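Side-chain contacts in alkylhalidase CmlS (Streptomyces venezuelae, PDB 3I3L), which is a flavin-dependent halogenase of chloramphenicol biosynthesis that holds its FAD through a covalent flavin-aspartate bond: residues Q198-E201 with F202-N205; H356-Y359 with N360-R364. All blocks are in the same frame, centred on the assembly; numbering follows the deposited sequence.

Interaction 1 of 2, residues Q198-E201 with F202-N205; sequences QYDE and FYRN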
# COMPACT_ATOMS: atom_id res chain seq x y z
N GLN A 198 16.85 -0.08 6.49
CA GLN A 198 16.89 -1.42 7.12
C GLN A 198 16.35 -2.43 6.12
O GLN A 198 15.14 -2.56 5.96
CB GLN A 198 16.13 -1.47 8.45
CG GLN A 198 16.40 -0.21 9.31
CD GLN A 198 15.37 0.00 10.47
OE1 GLN A 198 14.14 -0.12 10.29
NE2 GLN A 198 15.89 0.33 11.65
N TYR A 199 17.25 -3.06 5.36
CA TYR A 199 16.87 -4.10 4.44
C TYR A 199 16.19 -5.24 5.18
O TYR A 199 16.50 -5.52 6.32
CB TYR A 199 18.05 -4.56 3.61
CG TYR A 199 18.36 -3.57 2.50
CD1 TYR A 199 17.62 -3.56 1.32
CD2 TYR A 199 19.29 -2.58 2.71
CE1 TYR A 199 17.91 -2.60 0.30
CE2 TYR A 199 19.58 -1.63 1.77
CZ TYR A 199 18.93 -1.64 0.57
OH TYR A 199 19.26 -0.68 -0.34
N ASP A 200 15.21 -5.84 4.55
CA ASP A 200 14.58 -7.00 5.18
C ASP A 200 15.59 -8.14 5.17
O ASP A 200 16.33 -8.34 4.22
CB ASP A 200 13.37 -7.45 4.41
CG ASP A 200 12.52 -8.42 5.22
OD1 ASP A 200 11.85 -7.96 6.15
OD2 ASP A 200 12.58 -9.65 4.96
N GLU A 201 15.65 -8.87 6.27
CA GLU A 201 16.49 -10.03 6.37
C GLU A 201 16.22 -11.06 5.28
O GLU A 201 17.18 -11.63 4.75
CB GLU A 201 16.33 -10.65 7.76
CG GLU A 201 17.41 -11.56 8.07
CD GLU A 201 17.37 -12.02 9.52
OE1 GLU A 201 16.60 -11.42 10.33
OE2 GLU A 201 18.14 -12.96 9.82
N PHE A 202 14.95 -11.26 4.89
CA PHE A 202 14.60 -12.37 4.00
C PHE A 202 13.90 -12.05 2.70
O PHE A 202 13.93 -12.87 1.76
CB PHE A 202 13.75 -13.42 4.79
CG PHE A 202 14.46 -13.95 6.04
CD1 PHE A 202 15.72 -14.55 5.93
CD2 PHE A 202 13.90 -13.81 7.29
CE1 PHE A 202 16.42 -14.98 7.08
CE2 PHE A 202 14.58 -14.26 8.44
CZ PHE A 202 15.85 -14.84 8.32
N TYR A 203 13.21 -10.92 2.63
CA TYR A 203 12.43 -10.60 1.44
C TYR A 203 13.31 -9.87 0.40
O TYR A 203 13.24 -8.61 0.24
CB TYR A 203 11.18 -9.82 1.83
CG TYR A 203 10.10 -10.70 2.45
CD1 TYR A 203 10.34 -11.36 3.61
CD2 TYR A 203 8.89 -10.91 1.83
CE1 TYR A 203 9.39 -12.17 4.20
CE2 TYR A 203 7.93 -11.72 2.40
CZ TYR A 203 8.21 -12.33 3.62
OH TYR A 203 7.32 -13.14 4.25
N ARG A 204 14.17 -10.63 -0.24
CA ARG A 204 15.16 -10.03 -1.15
C ARG A 204 14.87 -10.52 -2.52
O ARG A 204 15.52 -11.42 -3.00
CB ARG A 204 16.58 -10.36 -0.74
CG ARG A 204 16.89 -9.75 0.68
CD ARG A 204 18.24 -10.08 1.21
NE ARG A 204 18.42 -9.48 2.54
CZ ARG A 204 19.56 -9.48 3.20
NH1 ARG A 204 20.64 -10.05 2.63
NH2 ARG A 204 19.64 -8.92 4.41
N ASN A 205 13.86 -9.89 -3.13
CA ASN A 205 13.32 -10.21 -4.40
C ASN A 205 14.14 -9.58 -5.50
O ASN A 205 14.65 -8.43 -5.38
CB ASN A 205 11.89 -9.66 -4.45
CG ASN A 205 10.96 -10.42 -3.57
OD1 ASN A 205 11.10 -11.62 -3.39
ND2 ASN A 205 10.00 -9.73 -2.98

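Interaction 2 of 2, residues H356-Y359 with N360-R364; sequences HAWY and NRTYR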
# COMPACT_ATOMS: atom_id res chain seq x y z
N HIS A 356 5.88 14.97 13.33
CA HIS A 356 6.82 14.01 12.83
C HIS A 356 6.50 12.61 13.42
O HIS A 356 6.61 11.63 12.71
CB HIS A 356 8.24 14.41 13.23
CG HIS A 356 8.89 15.32 12.25
ND1 HIS A 356 9.05 14.99 10.92
CD2 HIS A 356 9.51 16.52 12.41
CE1 HIS A 356 9.71 15.95 10.30
NE2 HIS A 356 9.96 16.91 11.16
N ALA A 357 6.16 12.55 14.70
CA ALA A 357 5.81 11.30 15.32
C ALA A 357 4.59 10.70 14.63
O ALA A 357 4.54 9.51 14.46
CB ALA A 357 5.60 11.45 16.87
N TRP A 358 3.64 11.53 14.21
CA TRP A 358 2.52 11.03 13.47
C TRP A 358 2.95 10.50 12.06
O TRP A 358 2.49 9.45 11.61
CB TRP A 358 1.38 12.07 13.38
CG TRP A 358 0.35 11.68 12.34
CD1 TRP A 358 -0.74 10.88 12.53
CD2 TRP A 358 0.32 12.08 10.95
NE1 TRP A 358 -1.46 10.78 11.37
CE2 TRP A 358 -0.81 11.46 10.37
CE3 TRP A 358 1.13 12.89 10.15
CZ2 TRP A 358 -1.14 11.62 9.02
CZ3 TRP A 358 0.81 13.03 8.81
CH2 TRP A 358 -0.32 12.43 8.27
N TYR A 359 3.79 11.25 11.35
CA TYR A 359 4.22 10.79 10.02
C TYR A 359 4.99 9.43 10.14
O TYR A 359 4.76 8.55 9.36
CB TYR A 359 5.10 11.86 9.34
CG TYR A 359 5.47 11.52 7.89
CD1 TYR A 359 4.57 11.74 6.84
CD2 TYR A 359 6.68 10.91 7.60
CE1 TYR A 359 4.90 11.37 5.50
CE2 TYR A 359 7.05 10.57 6.32
CZ TYR A 359 6.16 10.81 5.27
OH TYR A 359 6.53 10.44 3.98
N ASN A 360 5.86 9.31 11.16
CA ASN A 360 6.65 8.09 11.34
C ASN A 360 5.79 6.88 11.72
O ASN A 360 5.90 5.81 11.12
CB ASN A 360 7.74 8.27 12.43
CG ASN A 360 8.93 9.02 11.94
OD1 ASN A 360 9.92 8.40 11.53
ND2 ASN A 360 8.87 10.38 11.96
N ARG A 361 4.91 7.07 12.70
CA ARG A 361 4.00 6.00 13.13
C ARG A 361 3.13 5.52 11.98
O ARG A 361 2.99 4.31 11.76
CB ARG A 361 3.12 6.49 14.25
CG ARG A 361 2.02 5.54 14.60
CD ARG A 361 1.18 6.14 15.76
NE ARG A 361 0.41 5.09 16.42
CZ ARG A 361 -0.91 4.99 16.37
NH1 ARG A 361 -1.61 5.87 15.67
NH2 ARG A 361 -1.53 3.99 17.04
N THR A 362 2.56 6.45 11.25
CA THR A 362 1.62 6.11 10.22
C THR A 362 2.29 5.33 9.12
O THR A 362 1.72 4.34 8.63
CB THR A 362 0.88 7.41 9.66
OG1 THR A 362 -0.08 7.83 10.65
CG2 THR A 362 0.08 7.10 8.47
N TYR A 363 3.47 5.76 8.68
CA TYR A 363 4.17 5.05 7.58
C TYR A 363 4.64 3.68 8.05
O TYR A 363 4.58 2.70 7.30
CB TYR A 363 5.39 5.85 7.06
CG TYR A 363 5.60 5.80 5.56
CD1 TYR A 363 6.27 6.84 4.90
CD2 TYR A 363 5.19 4.72 4.82
CE1 TYR A 363 6.52 6.78 3.50
CE2 TYR A 363 5.44 4.63 3.47
CZ TYR A 363 6.11 5.65 2.82
OH TYR A 363 6.27 5.55 1.45
N ARG A 364 5.13 3.62 9.29
CA ARG A 364 5.68 2.40 9.83
C ARG A 364 4.61 1.35 9.92
O ARG A 364 4.83 0.20 9.53
CB ARG A 364 6.32 2.63 11.22
CG ARG A 364 7.09 1.39 11.75
CD ARG A 364 7.91 1.66 13.02
NE ARG A 364 8.91 2.74 12.81
CZ ARG A 364 8.79 3.98 13.30
NH1 ARG A 364 7.70 4.30 14.04
NH2 ARG A 364 9.76 4.91 13.10

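Interaction 1 of 2, residues Q198-E201 with F202-N205
Asp200 grips the backbone of Phe202 and Tyr203 in a polar corner contact at the protein surface, where the chain leaves strand 197-200, turns at Glu201 and Phe202 and enters strand 203-213. One carboxylate oxygen does the work: Asp200 OD2 accepts from Tyr203 N at 2.7 Å, on its anti side, and from Phe202 N at 2.9 Å, the latter donor standing above the carboxylate plane. With CG anti to the backbone N (chi1 -166°), the carboxylate lies beside its own carbonyl carbon, on the side of the amides that follow. Asp200 OD2 also sits at the edge of the Tyr203 ring, 3.1 Å from Tyr203 CD1. The other oxygen, OD1, is hydrogen-bonded to NE2 of His371 on helix 352-382. Tyr203 centres an inverse gamma turn, after which the extended Arg204 chain comes back: Arg204 NE reaches Asp200 O at 2.9 Å, the oxygen lying in the guanidinium plane (N-H...O 165°), and NH2 adds a weak bond. Glu201 and Phe202 lie side by side, pointing the same way; Glu201 CG makes a CH-pi contact 3.7 Å from the Phe202 ring centroid, and its carboxylate stacks against the ring near Phe202 CZ, the planes 24° apart. With two amides sharing one carboxylate oxygen and a guanidinium on the carbonyl of the same residue, Asp200 pins the turn through side chain and backbone; these donors likely ease its negative charge.

Interaction 2 of 2, residues H356-Y359 with N360-R364
Residues 356-364 form a regular stretch of alpha-helix 352-382, where the amides of Asn360, Arg361, Thr362 and Tyr363 each bond to the carbonyl four residues back, for example Arg361 N to Ala357 O at 3.0 Å. Asn360 adds a side-chain bond to this i to i+4 pattern. Its CG lies anti to the carbonyl carbon (chi1 -78°), which turns the amide back along the helix, and ND2 reaches His356 O at 2.7 Å, almost straight at 174° and from above the carbonyl plane. His356 O therefore takes two donors, Asn360 N and ND2, while Asn360 also meets the backbone of Phe305 and Ser306. Tyr359 and Tyr363, one turn apart, point the same way and form an offset edge-to-face pair, the Tyr363 edge toward the Tyr359 face, with centroids 5.9 Å apart and planes at 85°. Tyr359 CZ lies 4.0 Å from Tyr363 CD1. Tyr359 OH is hydrogen-bonded to Leu312 O, and its ring also meets Phe311 and helix 327-347, joining helix 352-382 to strand 310-312 and helix 327-347. An alanine in place of Tyr359 would remove ring and hydroxyl together, and would probably leave Leu312 O without this donor and the Tyr363 edge without its aromatic partner. Tyr363 stacks on Phe305, and its side chain is about 7 Å from the bound FAD. Toward strand 483-491, Trp358 packs against His488, and over one face of its indole sits Thr362 OG1, 3.3 Å from Trp358 NE1 without bonding to it; the hydroxyl instead gives a weak bond to Trp358 O.

How the interactions relate
Interaction 1 comes first along the chain and closes before interaction 2 opens; their centres lie 21 Å apart and their nearest atoms about 6 Å, without touching. Both belong to the FAD-binding part of the protein. Residues 198-205 belong to the large mixed sheet, pairing with strand 287-302, which carries the covalently flavin-linked Asp297, whereas 356-364 lie on long helix 352-382. That helix is the bridge between them: farther along it, His371, Leu374 and Ala375 meet the strand corner of interaction 1. One helix thus meets both the surroundings of the FAD pocket, at interaction 2, and the corner of the sheet whose neighbouring strand carries Asp297.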